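Local coordinates for choline/ethanolamine kinase family protein (Mesorhizobium loti, PDB 3DXQ) that probably phosphorylates ethanolamine or a related small amino alcohol, as a member of the phosphotransferase enzyme family with its protein-kinase-like fold, at residues A[204-209]-A[228-233]; A[116-121]-A[172-177]; A[180-185]-A[210-215]; A[105-110]-A[223-228]; A[99-104]-A[217-222]. All blocks are in the same frame, centred on the assembly; numbering follows the deposited sequence. Where two conformers were deposited one is given.

Following the chain from the N terminus, helix 97-102 and the start of helix 106-118 each wait more than a hundred residues for a partner. Contact 5 closes its loop when 217-222 arrives, contact 4 when 223-228 does; the two loops cross. Nested inside both, and in series with each other, are contact 2, which brings the end of helix 106-118 onto strand 174-176, and contact 3, which lays the loop 180-185 on helix 206-215. Contact 1, between the start of helix 206-215 and the end of helix 220-231, opens after contact 2 has closed and crosses contacts 3, 4 and 5. Together they join these four helices to strand 174-176 and the loop after it.

Contact 1: A[204-209]-A[228-233]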
# COMPACT_ATOMS: atom_id res chain seq x y z
N ASP A 204 -9.61 -6.99 4.97
CA ASP A 204 -9.35 -7.12 6.40
C ASP A 204 -8.49 -5.92 6.78
O ASP A 204 -7.37 -5.80 6.29
CB ASP A 204 -8.58 -8.41 6.65
CG ASP A 204 -8.32 -8.68 8.10
OD1 ASP A 204 -8.50 -7.77 8.94
OD2 ASP A 204 -7.92 -9.84 8.38
N PRO A 205 -9.01 -5.01 7.63
CA PRO A 205 -8.32 -3.80 7.99
C PRO A 205 -6.87 -4.01 8.39
O PRO A 205 -6.05 -3.13 8.14
CB PRO A 205 -9.12 -3.28 9.20
CG PRO A 205 -9.98 -4.41 9.63
CD PRO A 205 -10.28 -5.13 8.37
N LEU A 206 -6.56 -5.14 9.00
CA LEU A 206 -5.20 -5.42 9.44
C LEU A 206 -4.23 -5.74 8.31
O LEU A 206 -3.02 -5.88 8.53
CB LEU A 206 -5.16 -6.52 10.52
CG LEU A 206 -5.97 -6.16 11.76
CD1 LEU A 206 -5.63 -7.07 12.92
CD2 LEU A 206 -5.80 -4.67 12.13
N TRP A 207 -4.74 -5.84 7.09
CA TRP A 207 -3.84 -6.01 5.95
C TRP A 207 -3.04 -4.72 5.77
O TRP A 207 -1.84 -4.77 5.48
CB TRP A 207 -4.59 -6.29 4.66
CG TRP A 207 -3.75 -6.04 3.49
CD1 TRP A 207 -3.58 -4.85 2.84
CD2 TRP A 207 -2.93 -6.99 2.81
NE1 TRP A 207 -2.70 -5.00 1.79
CE2 TRP A 207 -2.30 -6.31 1.74
CE3 TRP A 207 -2.69 -8.35 2.98
CZ2 TRP A 207 -1.43 -6.94 0.87
CZ3 TRP A 207 -1.82 -8.99 2.11
CH2 TRP A 207 -1.19 -8.28 1.07
N ASP A 208 -3.72 -3.58 5.93
CA ASP A 208 -3.08 -2.28 5.82
C ASP A 208 -1.95 -2.12 6.82
O ASP A 208 -0.85 -1.65 6.46
CB ASP A 208 -4.12 -1.15 6.01
CG ASP A 208 -4.91 -0.83 4.74
OD1 ASP A 208 -4.61 -1.42 3.66
OD2 ASP A 208 -5.81 0.04 4.80
N LEU A 209 -2.23 -2.49 8.07
CA LEU A 209 -1.21 -2.42 9.14
C LEU A 209 -0.04 -3.32 8.82
O LEU A 209 1.12 -2.91 8.93
CB LEU A 209 -1.79 -2.75 10.52
CG LEU A 209 -2.54 -1.57 11.18
CD1 LEU A 209 -3.78 -1.11 10.39
CD2 LEU A 209 -2.95 -1.86 12.61
N ARG A 228 -1.21 0.22 18.81
CA ARG A 228 -1.79 0.90 19.94
C ARG A 228 -2.54 2.13 19.48
O ARG A 228 -3.63 2.37 19.97
CB ARG A 228 -0.71 1.26 20.97
CG ARG A 228 -1.21 2.03 22.19
CD ARG A 228 -0.07 2.32 23.17
NE ARG A 228 0.36 1.10 23.87
CZ ARG A 228 -0.25 0.59 24.95
NH1 ARG A 228 -1.32 1.17 25.48
NH2 ARG A 228 0.23 -0.53 25.49
N ALA A 229 -1.97 2.89 18.55
CA ALA A 229 -2.63 4.10 18.05
C ALA A 229 -3.84 3.73 17.23
O ALA A 229 -4.84 4.43 17.25
CB ALA A 229 -1.67 4.96 17.21
N TYR A 230 -3.74 2.61 16.51
CA TYR A 230 -4.84 2.14 15.67
C TYR A 230 -6.05 1.63 16.44
O TYR A 230 -7.18 2.00 16.12
CB TYR A 230 -4.36 1.04 14.71
CG TYR A 230 -5.46 0.51 13.84
CD1 TYR A 230 -5.92 1.25 12.75
CD2 TYR A 230 -6.08 -0.70 14.12
CE1 TYR A 230 -6.97 0.78 11.96
CE2 TYR A 230 -7.11 -1.19 13.32
CZ TYR A 230 -7.54 -0.46 12.24
OH TYR A 230 -8.57 -0.95 11.47
N PHE A 231 -5.80 0.79 17.44
CA PHE A 231 -6.85 0.11 18.21
C PHE A 231 -7.37 0.90 19.38
O PHE A 231 -8.42 0.56 19.92
CB PHE A 231 -6.31 -1.20 18.78
CG PHE A 231 -6.09 -2.28 17.77
CD1 PHE A 231 -7.12 -2.71 16.93
CD2 PHE A 231 -4.86 -2.90 17.67
CE1 PHE A 231 -6.90 -3.73 16.00
CE2 PHE A 231 -4.64 -3.92 16.77
CZ PHE A 231 -5.66 -4.34 15.93
N GLY A 232 -6.63 1.91 19.82
CA GLY A 232 -7.04 2.72 20.98
C GLY A 232 -6.72 1.96 22.25
O GLY A 232 -7.31 2.22 23.31
N GLY A 233 -5.77 1.03 22.14
CA GLY A 233 -5.33 0.24 23.28
C GLY A 233 -4.34 -0.78 22.80
O GLY A 233 -4.22 -1.04 21.63
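The ring of Y230 overlaps L209, whose methyl CD1 sits over one ring face in a CH-pi contact, 4.0 Å from the centroid and only 11° off the normal. The other branch, CD2, lies 3.7 Å from Y230 CD2, so leucine's forked end spans both the middle and the rim of the aromatic surface. With CG anti to its backbone N (chi1 179°), Y230 reaches straight out from its helix toward 204-209. Its hydroxyl passes P205, with OH 3.3 Å from CB, and goes on to a hydrogen bond with H118, which explains why a tyrosine rather than a phenylalanine suits this place. L206 fills the angle between two aromatics: its CD2 is 3.9 Å from Y230 CE2 and 3.8 Å from F231 CZ. An alanine in place of Y230 would remove the surface under L209 and the bond to H118, and would probably loosen the pairing of the two helices. Behind the apolar layer, D204 OD1 accepts from L206 N at 3.3 Å, the donor standing above the carboxylate plane, a capping bond at the turn into the helix; R242 and Y246 hold the same carboxylate from outside. The pair lies in the mainly helical C-terminal lobe of the protein-kinase-like fold, where helix 206-215 probably corresponds to the kinases' central helix F.

Contact 2: A[116-121]-A[172-177]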
# COMPACT_ATOMS: atom_id res chain seq x y z
N LYS A 116 -9.03 6.35 11.17
CA LYS A 116 -9.99 7.27 10.60
C LYS A 116 -10.58 6.68 9.34
O LYS A 116 -11.81 6.75 9.13
CB LYS A 116 -9.34 8.61 10.31
CG LYS A 116 -10.34 9.74 10.11
CD LYS A 116 -9.62 11.10 10.17
CE LYS A 116 -10.50 12.26 9.76
NZ LYS A 116 -9.62 13.42 9.50
N LEU A 117 -9.71 6.08 8.53
CA LEU A 117 -10.12 5.48 7.26
C LEU A 117 -11.08 4.34 7.46
O LEU A 117 -12.18 4.38 6.94
CB LEU A 117 -8.91 4.97 6.46
CG LEU A 117 -9.19 4.17 5.18
CD1 LEU A 117 -9.96 5.05 4.19
CD2 LEU A 117 -7.91 3.59 4.56
N HIS A 118 -10.64 3.33 8.19
CA HIS A 118 -11.44 2.12 8.40
C HIS A 118 -12.72 2.42 9.15
O HIS A 118 -13.76 1.85 8.89
CB HIS A 118 -10.64 1.07 9.14
CG HIS A 118 -9.40 0.64 8.42
ND1 HIS A 118 -8.33 0.06 9.06
CD2 HIS A 118 -9.05 0.73 7.11
CE1 HIS A 118 -7.38 -0.19 8.18
NE2 HIS A 118 -7.80 0.19 6.99
N GLY A 119 -12.65 3.37 10.06
CA GLY A 119 -13.82 3.80 10.82
C GLY A 119 -14.73 4.75 10.10
O GLY A 119 -15.73 5.18 10.68
N SER A 120 -14.40 5.10 8.85
CA SER A 120 -15.21 6.06 8.07
C SER A 120 -16.42 5.43 7.37
O SER A 120 -16.69 4.24 7.47
CB SER A 120 -14.35 6.73 7.00
OG SER A 120 -14.08 5.83 5.93
N GLY A 121 -17.15 6.25 6.63
CA GLY A 121 -18.26 5.75 5.84
C GLY A 121 -17.83 5.47 4.41
O GLY A 121 -18.67 5.12 3.57
N PRO A 172 -13.31 -8.97 10.02
CA PRO A 172 -14.02 -7.76 9.72
C PRO A 172 -13.60 -7.25 8.34
O PRO A 172 -12.55 -7.66 7.84
CB PRO A 172 -13.55 -6.79 10.81
CG PRO A 172 -12.19 -7.29 11.21
CD PRO A 172 -12.25 -8.78 11.04
N LEU A 173 -14.44 -6.40 7.74
CA LEU A 173 -14.24 -5.88 6.40
C LEU A 173 -14.29 -4.35 6.44
O LEU A 173 -15.24 -3.74 6.95
CB LEU A 173 -15.32 -6.41 5.45
CG LEU A 173 -14.92 -6.54 3.97
CD1 LEU A 173 -13.91 -7.71 3.75
CD2 LEU A 173 -16.15 -6.75 3.12
N ALA A 174 -13.24 -3.72 5.94
CA ALA A 174 -13.15 -2.28 5.99
C ALA A 174 -12.63 -1.75 4.65
O ALA A 174 -11.97 -2.48 3.89
CB ALA A 174 -12.21 -1.89 7.12
N ALA A 175 -12.94 -0.48 4.38
CA ALA A 175 -12.38 0.24 3.25
C ALA A 175 -10.87 0.44 3.44
O ALA A 175 -10.44 1.31 4.16
CB ALA A 175 -13.07 1.61 3.11
N CYS A 176 -10.06 -0.39 2.77
CA CYS A 176 -8.62 -0.37 2.95
C CYS A 176 -7.83 0.18 1.78
O CYS A 176 -8.21 0.01 0.63
CB CYS A 176 -8.14 -1.78 3.25
SG CYS A 176 -8.83 -2.46 4.75
N HIS A 177 -6.72 0.83 2.09
CA HIS A 177 -5.84 1.38 1.07
C HIS A 177 -5.16 0.27 0.28
O HIS A 177 -4.98 0.41 -0.93
CB HIS A 177 -4.78 2.26 1.72
CG HIS A 177 -3.86 2.89 0.74
ND1 HIS A 177 -2.82 2.19 0.15
CD2 HIS A 177 -3.82 4.15 0.24
CE1 HIS A 177 -2.18 3.00 -0.68
NE2 HIS A 177 -2.76 4.19 -0.64
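At the end of helix 106-118, L117 and H118 both pack against the backbone at A175 O in strand 174-176, which leads into H177 and a loop whose H-x-D-x-x-x-x-N sequence matches the catalytic-loop signature of kinase-like phosphotransferases. L117 CG and H118 CD2 each lie 3.3 Å from A175 O in plain van der Waals contact, the oxygen in the ring plane at the edge. Leucine suits its place because its branched apolar end spreads over the strand backbone as far as H177, with CD2 3.9 Å from H177 N, and also packs on D208. Nearer the backbone, the small methyl of A174 lets the histidine come close, A174 CB to H118 CB 3.9 Å. C176 SG adds an oblique sulfur-aromatic contact, 4.2 Å from the H118 centroid.

Both ring nitrogens are held from outside the two segments, ND1 by the hydroxyl of Y230 and NE2 by D208 OD2, and this pair fixes the ring's rotation. D208 OD2 also takes the amide of H177, much as the helix F aspartate of protein kinases holds the catalytic loop. Where the helix ends, L117 O is gripped twice, by S120 N at 3.0 Å and by S120 OG, which donates at 2.6 Å.

Contact 3: A[180-185]-A[210-215]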
# COMPACT_ATOMS: atom_id res chain seq x y z
N PRO A 180 -0.15 0.50 1.21
CA PRO A 180 0.36 1.64 1.97
C PRO A 180 1.90 1.75 2.03
O PRO A 180 2.49 1.61 3.10
CB PRO A 180 -0.24 1.42 3.36
CG PRO A 180 -0.34 -0.06 3.47
CD PRO A 180 -0.70 -0.54 2.10
N LEU A 181 2.51 2.00 0.89
CA LEU A 181 3.95 2.26 0.83
C LEU A 181 4.25 3.52 1.64
O LEU A 181 3.42 4.42 1.75
CB LEU A 181 4.42 2.47 -0.61
CG LEU A 181 4.20 1.37 -1.67
CD1 LEU A 181 4.32 1.99 -3.07
CD2 LEU A 181 5.14 0.16 -1.53
N CYS A 182 5.44 3.58 2.22
CA CYS A 182 5.83 4.72 3.01
C CYS A 182 5.63 6.02 2.24
O CYS A 182 5.12 7.01 2.81
CB CYS A 182 7.28 4.58 3.42
SG CYS A 182 7.57 3.20 4.52
N GLU A 183 5.98 5.99 0.95
CA GLU A 183 5.91 7.18 0.08
C GLU A 183 4.48 7.71 -0.07
O GLU A 183 4.28 8.88 -0.35
CB GLU A 183 6.50 6.93 -1.32
CG GLU A 183 5.79 5.88 -2.17
CD GLU A 183 6.21 5.90 -3.63
OE1 GLU A 183 5.90 6.88 -4.34
OE2 GLU A 183 6.83 4.91 -4.07
N ASN A 184 3.49 6.85 0.13
CA ASN A 184 2.09 7.27 0.07
C ASN A 184 1.59 8.06 1.28
O ASN A 184 0.43 8.45 1.30
CB ASN A 184 1.21 6.02 -0.12
CG ASN A 184 1.39 5.40 -1.49
OD1 ASN A 184 1.76 6.09 -2.44
ND2 ASN A 184 1.08 4.10 -1.60
N PHE A 185 2.44 8.26 2.28
CA PHE A 185 2.06 8.99 3.48
C PHE A 185 2.70 10.36 3.51
O PHE A 185 3.91 10.49 3.35
CB PHE A 185 2.50 8.24 4.74
CG PHE A 185 1.66 7.04 5.05
CD1 PHE A 185 1.95 5.81 4.48
CD2 PHE A 185 0.59 7.13 5.94
CE1 PHE A 185 1.19 4.71 4.75
CE2 PHE A 185 -0.17 6.03 6.22
CZ PHE A 185 0.12 4.80 5.63
N GLY A 210 -0.32 -4.54 8.38
CA GLY A 210 0.76 -5.49 8.06
C GLY A 210 1.61 -5.01 6.89
O GLY A 210 2.84 -5.14 6.88
N ASP A 211 0.93 -4.44 5.89
CA ASP A 211 1.61 -3.98 4.68
C ASP A 211 2.54 -2.82 4.98
O ASP A 211 3.70 -2.84 4.57
CB ASP A 211 0.58 -3.58 3.64
CG ASP A 211 1.17 -3.46 2.23
OD1 ASP A 211 2.11 -2.68 1.98
OD2 ASP A 211 0.64 -4.11 1.33
N LEU A 212 2.05 -1.83 5.71
CA LEU A 212 2.89 -0.70 6.09
C LEU A 212 4.09 -1.17 6.86
O LEU A 212 5.21 -0.73 6.59
CB LEU A 212 2.09 0.28 6.93
CG LEU A 212 2.84 1.44 7.55
CD1 LEU A 212 3.76 2.07 6.49
CD2 LEU A 212 1.83 2.48 8.12
N SER A 213 3.88 -2.07 7.82
CA SER A 213 4.97 -2.57 8.65
C SER A 213 6.10 -3.17 7.83
O SER A 213 7.27 -2.84 8.05
CB SER A 213 4.47 -3.63 9.64
OG SER A 213 5.48 -4.02 10.54
N VAL A 214 5.75 -4.05 6.88
CA VAL A 214 6.75 -4.69 6.02
C VAL A 214 7.41 -3.70 5.07
O VAL A 214 8.61 -3.81 4.76
CB VAL A 214 6.16 -5.85 5.21
CG1 VAL A 214 7.13 -6.32 4.16
CG2 VAL A 214 5.85 -6.97 6.10
N GLU A 215 6.63 -2.72 4.60
CA GLU A 215 7.14 -1.72 3.66
C GLU A 215 8.03 -0.72 4.37
O GLU A 215 9.01 -0.23 3.81
CB GLU A 215 5.99 -0.99 2.95
CG GLU A 215 5.17 -1.82 1.93
CD GLU A 215 5.93 -2.15 0.65
OE1 GLU A 215 6.80 -1.34 0.26
OE2 GLU A 215 5.66 -3.21 0.04
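Apolar contact dominates, centred on L212. Its CG is anti to the backbone N (chi1 174°), which sends the two methyls out toward the loop: CD2 lies 3.8 Å from F185 CZ, while CD1 comes 3.6 Å from P180 O and reaches C182 SG more distantly, at 4.4 Å. The F185 ring also has P180 O and C182 O in its plane at the edge. F100 and F114, from two further helices, touch this leucine as well. P180 lies obliquely on the helix, its CG 4.2 Å from L212 CB, while its CD packs against the D211 carboxylate, 3.5 Å from D211 CG. A compact, rigid ring suits the close approach of loop and helix, where the CA atoms of P180 and L212 are 5.4 Å apart.

Residues 180-184 are the second part of the H-x-D-x-x-x-x-N sequence that begins at H177, the probable catalytic loop of this kinase-like family, and helix 206-215 forms the floor beneath it.

No hydrogen bond joins the two segments; polar groups bond within the loop or, for E215, to a third element. The loop's 3-10 turn is closed by N184 N to L181 O at 2.9 Å and F185 N to C182 O at 3.0 Å. E215, bent at chi2 beside L181, uses OE2 for a salt bridge with R278.

Contact 4: A[105-110]-A[223-228]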
# COMPACT_ATOMS: atom_id res chain seq x y z
N GLY A 105 6.57 9.47 16.78
CA GLY A 105 5.10 9.44 16.71
C GLY A 105 4.53 9.16 15.33
O GLY A 105 3.31 9.00 15.18
N SER A 106 5.40 9.08 14.32
CA SER A 106 4.96 8.83 12.95
C SER A 106 4.23 7.48 12.79
O SER A 106 3.19 7.41 12.13
CB SER A 106 6.12 9.02 11.93
OG SER A 106 7.32 8.33 12.26
N PRO A 107 4.72 6.41 13.41
CA PRO A 107 3.89 5.20 13.28
C PRO A 107 2.49 5.41 13.88
O PRO A 107 1.48 4.99 13.30
CB PRO A 107 4.66 4.15 14.06
CG PRO A 107 6.12 4.65 14.03
CD PRO A 107 5.98 6.16 14.13
N ALA A 108 2.43 6.10 15.01
CA ALA A 108 1.16 6.29 15.66
C ALA A 108 0.25 7.11 14.74
O ALA A 108 -0.93 6.80 14.58
CB ALA A 108 1.34 6.98 17.01
N ARG A 109 0.83 8.12 14.10
CA ARG A 109 0.06 8.96 13.20
C ARG A 109 -0.43 8.16 12.01
O ARG A 109 -1.52 8.46 11.49
CB ARG A 109 0.86 10.22 12.80
CG ARG A 109 0.99 11.24 13.97
CD ARG A 109 1.47 12.63 13.55
NE ARG A 109 2.84 12.67 13.08
CZ ARG A 109 3.91 12.58 13.88
NH1 ARG A 109 3.76 12.45 15.19
NH2 ARG A 109 5.13 12.61 13.36
N ALA A 110 0.34 7.17 11.57
CA ALA A 110 -0.11 6.25 10.52
C ALA A 110 -1.32 5.44 11.01
O ALA A 110 -2.31 5.29 10.30
CB ALA A 110 1.00 5.33 10.09
N ASP A 223 5.75 -1.34 15.53
CA ASP A 223 4.51 -2.11 15.42
C ASP A 223 3.60 -1.90 16.62
O ASP A 223 2.40 -1.74 16.44
CB ASP A 223 4.81 -3.60 15.24
CG ASP A 223 5.27 -3.94 13.85
OD1 ASP A 223 5.27 -3.06 12.96
OD2 ASP A 223 5.63 -5.11 13.63
N GLU A 224 4.15 -1.89 17.83
CA GLU A 224 3.33 -1.63 19.01
C GLU A 224 2.76 -0.23 18.94
O GLU A 224 1.59 -0.01 19.20
CB GLU A 224 4.14 -1.76 20.31
CG GLU A 224 4.60 -3.17 20.62
CD GLU A 224 3.46 -4.19 20.52
OE1 GLU A 224 2.41 -3.99 21.20
OE2 GLU A 224 3.63 -5.18 19.75
N GLU A 225 3.60 0.73 18.61
CA GLU A 225 3.15 2.10 18.53
C GLU A 225 2.03 2.24 17.48
O GLU A 225 1.06 2.94 17.72
CB GLU A 225 4.32 3.04 18.22
CG GLU A 225 3.97 4.49 18.42
CD GLU A 225 4.95 5.42 17.77
OE1 GLU A 225 6.16 5.24 17.97
OE2 GLU A 225 4.50 6.33 17.06
N LEU A 226 2.18 1.54 16.34
CA LEU A 226 1.18 1.55 15.25
C LEU A 226 -0.15 0.95 15.70
O LEU A 226 -1.20 1.55 15.53
CB LEU A 226 1.71 0.73 14.06
CG LEU A 226 0.81 0.46 12.86
CD1 LEU A 226 0.48 1.77 12.05
CD2 LEU A 226 1.40 -0.61 11.95
N MSE A 227 -0.08 -0.24 16.28
CA MSE A 227 -1.29 -0.95 16.69
C MSE A 227 -1.99 -0.25 17.84
O MSE A 227 -3.22 -0.13 17.86
CB MSE A 227 -0.96 -2.41 17.03
CG MSE A 227 -0.57 -3.20 15.79
SE MSE A 227 -0.15 -5.08 16.08
CE MSE A 227 1.32 -4.81 17.49
N ARG A 228 -1.21 0.22 18.81
CA ARG A 228 -1.79 0.90 19.94
C ARG A 228 -2.54 2.13 19.48
O ARG A 228 -3.63 2.37 19.97
CB ARG A 228 -0.71 1.26 20.97
CG ARG A 228 -1.21 2.03 22.19
CD ARG A 228 -0.07 2.32 23.17
NE ARG A 228 0.36 1.10 23.87
CZ ARG A 228 -0.25 0.59 24.95
NH1 ARG A 228 -1.32 1.17 25.48
NH2 ARG A 228 0.23 -0.53 25.49
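Helices 106-110 and 223-228 run in broadly the same direction, crossing at -34° with their axes 7.3 Å apart at the closest, and the CA atoms of A108 and L226 come within 4.8 Å. So near an approach suits alanine, whose methyl needs little room. E225 spans the interface with CG anti to its backbone N (chi1 -168°) and the chain extended beyond, so that OE2 accepts from A108 N at 2.9 Å with an N-H...O angle of 142°. The amide meets this oxygen from above the carboxylate plane.

The bond lies in the first turn of helix 106-118, where amides lack carbonyls of a preceding turn. G105, at the N-cap position, has no side chain to offer, and a CB there would run into R109 NH1; the carboxylate thus comes from the neighbouring helix, and its charge would probably interact favourably with the helix's amino end. In the kinase-like C-terminal lobe, helix 106-118 probably corresponds to helix E.

P107, suited to a first turn because it has no N-H to satisfy, puts CD 3.3 Å from E225 OE2. Deeper in, L226 CD1 rests 3.6 Å from P107 O and 4.1 Å from A110 CB. On the far flank, R109 NE forms a salt bridge with D187.

Contact 5: A[99-104]-A[217-222]; sequences KFKTRP and KFNANQ
Q222 OE1 is gripped by one well-made hydrogen bond: N219 N donates to it at 2.9 Å with an angle of 160°, in the amide plane and on a lone pair. The aliphatic part of K101 runs across the same oxygen, its CD 3.4 Å from OE1. The other half of the amide faces helix 97-102, where Q222 NE2 gives F100 O a weak bond of 2.9 Å. Glutamine suits the position because one flat group both accepts from its own turn and donates to the other segment. K101, bent at chi2 and chi4, reaches across Q222 so that NZ donates to K217 O at 3.0 Å from above the carbonyl plane.

Beneath the polar layer, F218 turns its edge toward the face of F100 in a T-shaped pair, with centroids 5.2 Å apart and planes at 60°. L212 touches both rings, and P107 lies against F218 and Q222. An alanine in place of Q222 would remove both amide bonds and would probably leave the helix start and its join to helix 97-102 less firmly set. N219 OD1 returns the first bond by accepting from Q222 N at 2.9 Å, nearly along its C=O axis, and this reciprocal pair is a capping box at the N terminus of helix 220-231.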
# COMPACT_ATOMS: atom_id res chain seq x y z
N LYS A 99 12.41 7.84 7.67
CA LYS A 99 11.65 8.87 8.38
C LYS A 99 10.70 8.30 9.43
O LYS A 99 10.33 9.01 10.38
CB LYS A 99 10.89 9.77 7.41
CG LYS A 99 11.79 10.64 6.52
CD LYS A 99 11.02 11.03 5.24
CE LYS A 99 11.82 11.92 4.31
NZ LYS A 99 11.81 13.30 4.82
N PHE A 100 10.29 7.04 9.26
CA PHE A 100 9.41 6.38 10.24
C PHE A 100 10.12 6.04 11.55
O PHE A 100 9.48 5.88 12.57
CB PHE A 100 8.70 5.14 9.66
CG PHE A 100 7.32 5.45 9.08
CD1 PHE A 100 6.28 5.85 9.91
CD2 PHE A 100 7.07 5.31 7.73
CE1 PHE A 100 5.02 6.13 9.39
CE2 PHE A 100 5.83 5.57 7.21
CZ PHE A 100 4.79 5.99 8.05
N LYS A 101 11.44 5.92 11.50
CA LYS A 101 12.27 5.77 12.70
C LYS A 101 12.63 7.19 13.21
O LYS A 101 12.66 7.44 14.40
CB LYS A 101 13.59 5.03 12.39
CG LYS A 101 13.50 3.70 11.64
CD LYS A 101 13.43 2.47 12.55
CE LYS A 101 13.92 1.19 11.83
NZ LYS A 101 13.30 0.97 10.50
N THR A 102 12.89 8.09 12.28
CA THR A 102 13.33 9.47 12.57
C THR A 102 12.30 10.42 13.19
O THR A 102 12.64 11.24 14.03
CB THR A 102 13.86 10.14 11.26
OG1 THR A 102 15.24 9.81 11.09
CG2 THR A 102 13.69 11.69 11.25
N ARG A 103 11.05 10.35 12.74
CA ARG A 103 10.05 11.32 13.18
C ARG A 103 9.22 10.70 14.29
O ARG A 103 8.38 9.84 14.04
CB ARG A 103 9.19 11.77 11.98
CG ARG A 103 10.03 12.33 10.83
CD ARG A 103 9.26 12.53 9.52
NE ARG A 103 8.17 13.49 9.67
CZ ARG A 103 8.32 14.81 9.71
NH1 ARG A 103 9.52 15.36 9.62
NH2 ARG A 103 7.26 15.60 9.86
N PRO A 104 9.46 11.12 15.54
CA PRO A 104 8.78 10.44 16.64
C PRO A 104 7.27 10.58 16.55
O PRO A 104 6.77 11.66 16.26
CB PRO A 104 9.31 11.16 17.88
CG PRO A 104 9.84 12.44 17.40
CD PRO A 104 10.33 12.21 16.02
N LYS A 217 9.83 -1.40 7.09
CA LYS A 217 10.84 -2.13 7.86
C LYS A 217 10.68 -1.79 9.33
O LYS A 217 11.65 -1.43 10.01
CB LYS A 217 12.26 -1.80 7.38
CG LYS A 217 12.43 -1.82 5.87
CD LYS A 217 13.91 -1.90 5.46
CE LYS A 217 14.07 -1.71 3.95
NZ LYS A 217 15.46 -2.02 3.45
N PHE A 218 9.45 -1.89 9.82
CA PHE A 218 9.13 -1.53 11.20
C PHE A 218 9.68 -2.53 12.16
O PHE A 218 9.57 -3.72 11.93
CB PHE A 218 7.62 -1.49 11.40
CG PHE A 218 6.99 -0.20 11.01
CD1 PHE A 218 7.54 0.60 10.02
CD2 PHE A 218 5.77 0.17 11.58
CE1 PHE A 218 6.93 1.80 9.66
CE2 PHE A 218 5.15 1.36 11.21
CZ PHE A 218 5.72 2.17 10.26
N ASN A 219 10.27 -2.06 13.24
CA ASN A 219 10.74 -2.99 14.27
C ASN A 219 9.57 -3.23 15.23
O ASN A 219 8.53 -2.60 15.10
CB ASN A 219 12.00 -2.47 14.99
CG ASN A 219 11.79 -1.12 15.63
OD1 ASN A 219 10.67 -0.76 16.02
ND2 ASN A 219 12.85 -0.36 15.72
N ALA A 220 9.77 -4.14 16.18
CA ALA A 220 8.74 -4.50 17.16
C ALA A 220 8.11 -3.28 17.82
O ALA A 220 6.89 -3.23 17.99
CB ALA A 220 9.32 -5.40 18.22
N ASN A 221 8.94 -2.32 18.20
CA ASN A 221 8.49 -1.11 18.88
C ASN A 221 7.54 -0.28 18.03
O ASN A 221 6.52 0.17 18.51
CB ASN A 221 9.69 -0.27 19.30
CG ASN A 221 10.51 -0.95 20.36
OD1 ASN A 221 11.74 -1.07 20.24
ND2 ASN A 221 9.83 -1.45 21.38
N GLN A 222 7.89 -0.11 16.76
CA GLN A 222 7.08 0.66 15.84
C GLN A 222 5.72 -0.01 15.64
O GLN A 222 4.68 0.67 15.60
CB GLN A 222 7.81 0.81 14.51
CG GLN A 222 9.00 1.77 14.58
CD GLN A 222 9.78 1.82 13.29
OE1 GLN A 222 10.47 0.86 12.91
NE2 GLN A 222 9.73 2.96 12.63